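Local coordinates for Lmo0131 protein (PDB 4Q6J), which belongs to the EAL-domain family and may hydrolyse cyclic di-GMP as a cyclic-guanylate-specific phosphodiesterase, at residues Val152-Phe157 against Leu170-Val175. Sequence-based numbering, arbitrary orientation.
Sequences VSMDDF and LPIDIV. With EDO (1,2-ethanediol), chain Q.
Asp-173 and Val-152 show how a side chain can add a rung before the first backbone pairs of a parallel ladder. Asp-173 CB packs 3.4 Å from Val-152 O. A chi1 of -62° turns CG away from the carbonyl carbon, to the side of its own N, bringing it 3.8 Å from Val-152 N. At the tip, OD2 takes the Val-152 N-H on its anti lone pair at 2.8 Å, while OD1 forms a salt bridge with Lys-146 of helix 136-146. Both carboxylate oxygens therefore have partners. In return, Val-152 O accepts two N-H groups: Asp-173 N in the carbonyl plane at 2.7 Å, and Ile-174 N tilted 21° from it. Parallel pairing then continues from Met-154 N to Ile-174 O. On one face of the sheet, Ser-153 CB meets Ile-174 CB, and Ser-153 OG is hydrogen-bonded to Glu-123 OE2. The Ile-172 side chain crosses those of Val-152 and Met-154 (selenomethionine) each at about a right angle, CD1 touching Val-152 CG1 and CG2 touching Met-154 CG. Farther along, Val-175 CG1 rests 3.6 Å from Phe-157 CB. Helix 163-169 links the adjacent parallel strands 151-154 and 174-177, making this a beta-alpha-beta unit of the TIM-barrel-like EAL fold.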
ATOM      1  N   VAL B 152       3.692   1.094 -26.324  1.00 10.95           N
ATOM      2  CA  VAL B 152       3.539   0.911 -24.880  1.00 14.07           C
ATOM      3  C   VAL B 152       3.451   2.255 -24.140  1.00 14.36           C
ATOM      4  O   VAL B 152       4.310   3.117 -24.284  1.00 11.47           O
ATOM      5  CB  VAL B 152       4.719   0.103 -24.304  1.00 12.56           C
ATOM      6  CG1 VAL B 152       4.664   0.078 -22.770  1.00 12.99           C
ATOM      7  CG2 VAL B 152       4.707  -1.309 -24.866  1.00 11.53           C
ATOM      8  N   SER B 153       2.381   2.446 -23.381  1.00 10.96           N
ATOM      9  CA  SER B 153       2.255   3.645 -22.579  1.00 11.49           C
ATOM     10  C   SER B 153       2.088   3.284 -21.114  1.00  9.55           C
ATOM     11  O   SER B 153       1.945   2.132 -20.776  1.00 12.24           O
ATOM     12  CB  SER B 153       1.071   4.485 -23.045  1.00 16.83           C
ATOM     13  OG  SER B 153      -0.116   3.770 -22.918  1.00 12.98           O
HETATM   14  N   MSE B 154       2.102   4.282 -20.238  1.00 11.76           N
HETATM   15  CA  MSE B 154       1.881   4.049 -18.811  1.00 12.24           C
HETATM   16  C   MSE B 154       0.973   5.142 -18.305  1.00 10.03           C
HETATM   17  O   MSE B 154       1.098   6.298 -18.696  1.00 11.85           O
HETATM   18  CB  MSE B 154       3.214   4.023 -18.035  1.00 13.97           C
HETATM   19  CG  MSE B 154       3.982   5.313 -18.072  1.00 15.87           C
HETATM   20 SE   MSE B 154       5.697   5.319 -17.103  0.73 23.81          SE
HETATM   21  CE  MSE B 154       4.946   5.244 -15.263  1.00 16.93           C
ATOM     22  N   ASP B 155       0.050   4.777 -17.433  1.00 13.09           N
ATOM     23  CA  ASP B 155      -0.917   5.745 -16.913  1.00 14.87           C
ATOM     24  C   ASP B 155      -0.416   6.449 -15.649  1.00 17.46           C
ATOM     25  O   ASP B 155       0.643   6.103 -15.121  1.00 17.29           O
ATOM     26  CB  ASP B 155      -2.243   5.050 -16.626  1.00 11.98           C
ATOM     27  CG  ASP B 155      -2.252   4.356 -15.291  1.00 17.38           C
ATOM     28  OD1 ASP B 155      -1.152   4.028 -14.785  1.00 25.26           O
ATOM     29  OD2 ASP B 155      -3.360   4.131 -14.738  1.00 21.86           O
ATOM     30  N   ASP B 156      -1.197   7.417 -15.169  1.00 20.12           N
ATOM     31  CA  ASP B 156      -1.058   7.955 -13.804  1.00 17.84           C
ATOM     32  C   ASP B 156       0.340   8.473 -13.514  1.00 15.59           C
ATOM     33  O   ASP B 156       0.819   8.312 -12.408  1.00 15.38           O
ATOM     34  CB  ASP B 156      -1.366   6.858 -12.757  1.00 24.96           C
ATOM     35  CG  ASP B 156      -2.869   6.663 -12.478  1.00 32.69           C
ATOM     36  OD1 ASP B 156      -3.724   7.147 -13.245  1.00 40.60           O
ATOM     37  OD2 ASP B 156      -3.191   6.004 -11.463  1.00 33.36           O
ATOM     38  N   PHE B 157       1.005   9.083 -14.499  1.00 12.34           N
ATOM     39  CA  PHE B 157       2.404   9.349 -14.272  1.00 15.03           C
ATOM     40  C   PHE B 157       2.582  10.266 -13.078  1.00 16.52           C
ATOM     41  O   PHE B 157       2.138  11.386 -13.031  1.00 16.90           O
ATOM     42  CB  PHE B 157       3.145   9.928 -15.494  1.00 14.43           C
ATOM     43  CG  PHE B 157       4.628  10.070 -15.260  1.00 13.99           C
ATOM     44  CD1 PHE B 157       5.129  11.200 -14.659  1.00 24.31           C
ATOM     45  CD2 PHE B 157       5.491   9.037 -15.534  1.00 15.00           C
ATOM     46  CE1 PHE B 157       6.468  11.328 -14.407  1.00 18.23           C
ATOM     47  CE2 PHE B 157       6.839   9.158 -15.267  1.00 18.11           C
ATOM     48  CZ  PHE B 157       7.327  10.305 -14.709  1.00 20.27           C
ATOM     49  N   LEU B 170      11.321   0.202 -18.151  1.00 16.20           N
ATOM     50  CA  LEU B 170      10.419  -0.402 -19.129  1.00 13.54           C
ATOM     51  C   LEU B 170      10.545   0.315 -20.481  1.00 24.02           C
ATOM     52  O   LEU B 170      11.033   1.443 -20.534  1.00 26.15           O
ATOM     53  CB  LEU B 170       8.982  -0.359 -18.614  1.00 15.30           C
ATOM     54  CG  LEU B 170       8.741  -1.221 -17.383  1.00 17.69           C
ATOM     55  CD1 LEU B 170       7.304  -1.096 -17.009  1.00 16.48           C
ATOM     56  CD2 LEU B 170       9.102  -2.634 -17.708  1.00 13.17           C
ATOM     57  N   PRO B 171      10.128  -0.335 -21.579  1.00 14.20           N
ATOM     58  CA  PRO B 171      10.322   0.288 -22.893  1.00 15.58           C
ATOM     59  C   PRO B 171       9.134   1.185 -23.310  1.00 12.58           C
ATOM     60  O   PRO B 171       8.468   0.975 -24.298  1.00 15.27           O
ATOM     61  CB  PRO B 171      10.490  -0.920 -23.812  1.00 14.00           C
ATOM     62  CG  PRO B 171       9.587  -1.900 -23.242  1.00 14.32           C
ATOM     63  CD  PRO B 171       9.679  -1.728 -21.716  1.00 12.68           C
ATOM     64  N   ILE B 172       8.922   2.230 -22.525  1.00 13.45           N
ATOM     65  CA  ILE B 172       7.780   3.115 -22.659  1.00 10.37           C
ATOM     66  C   ILE B 172       7.889   4.058 -23.871  1.00 12.70           C
ATOM     67  O   ILE B 172       8.932   4.667 -24.101  1.00 13.15           O
ATOM     68  CB  ILE B 172       7.607   3.953 -21.366  1.00 14.00           C
ATOM     69  CG1 ILE B 172       7.608   3.064 -20.123  1.00 12.38           C
ATOM     70  CG2 ILE B 172       6.351   4.759 -21.426  1.00 18.48           C
ATOM     71  CD1 ILE B 172       6.623   1.962 -20.197  1.00 15.07           C
ATOM     72  N   ASP B 173       6.804   4.149 -24.649  1.00 14.60           N
ATOM     73  CA  ASP B 173       6.681   5.076 -25.780  1.00 12.79           C
ATOM     74  C   ASP B 173       5.888   6.339 -25.402  1.00 12.86           C
ATOM     75  O   ASP B 173       6.176   7.429 -25.880  1.00 14.06           O
ATOM     76  CB  ASP B 173       5.936   4.427 -26.956  1.00 12.61           C
ATOM     77  CG  ASP B 173       6.641   3.217 -27.517  1.00 14.55           C
ATOM     78  OD1 ASP B 173       7.790   3.363 -27.976  1.00 17.16           O
ATOM     79  OD2 ASP B 173       6.044   2.131 -27.518  1.00 16.02           O
ATOM     80  N   ILE B 174       4.861   6.182 -24.580  1.00 12.69           N
ATOM     81  CA  ILE B 174       3.957   7.285 -24.270  1.00 12.87           C
ATOM     82  C   ILE B 174       3.713   7.378 -22.760  1.00 11.74           C
ATOM     83  O   ILE B 174       3.407   6.392 -22.093  1.00 10.53           O
ATOM     84  CB  ILE B 174       2.601   7.134 -25.009  1.00 16.20           C
ATOM     85  CG1 ILE B 174       2.778   7.266 -26.522  1.00 16.86           C
ATOM     86  CG2 ILE B 174       1.578   8.129 -24.505  1.00 12.38           C
ATOM     87  CD1 ILE B 174       2.174   6.114 -27.260  1.00 27.32           C
ATOM     88  N   VAL B 175       3.894   8.580 -22.235  1.00 12.39           N
ATOM     89  CA  VAL B 175       3.581   8.878 -20.850  1.00 11.44           C
ATOM     90  C   VAL B 175       2.241   9.583 -20.786  1.00 11.42           C
ATOM     91  O   VAL B 175       2.047  10.598 -21.447  1.00 10.05           O
ATOM     92  CB  VAL B 175       4.650   9.789 -20.229  1.00 12.11           C
ATOM     93  CG1 VAL B 175       4.128  10.461 -18.959  1.00 14.52           C
ATOM     94  CG2 VAL B 175       5.940   8.994 -19.985  1.00 14.34           C
TER
HETATM   95  C1  EDO Q 306      -6.797   2.059 -12.591  1.00 35.58           C
HETATM   96  O1  EDO Q 306      -6.679   2.615 -13.908  1.00 42.83           O
HETATM   97  C2  EDO Q 306      -5.995   2.881 -11.593  1.00 36.64           C
HETATM   98  O2  EDO Q 306      -4.607   2.737 -11.875  1.00 36.03           O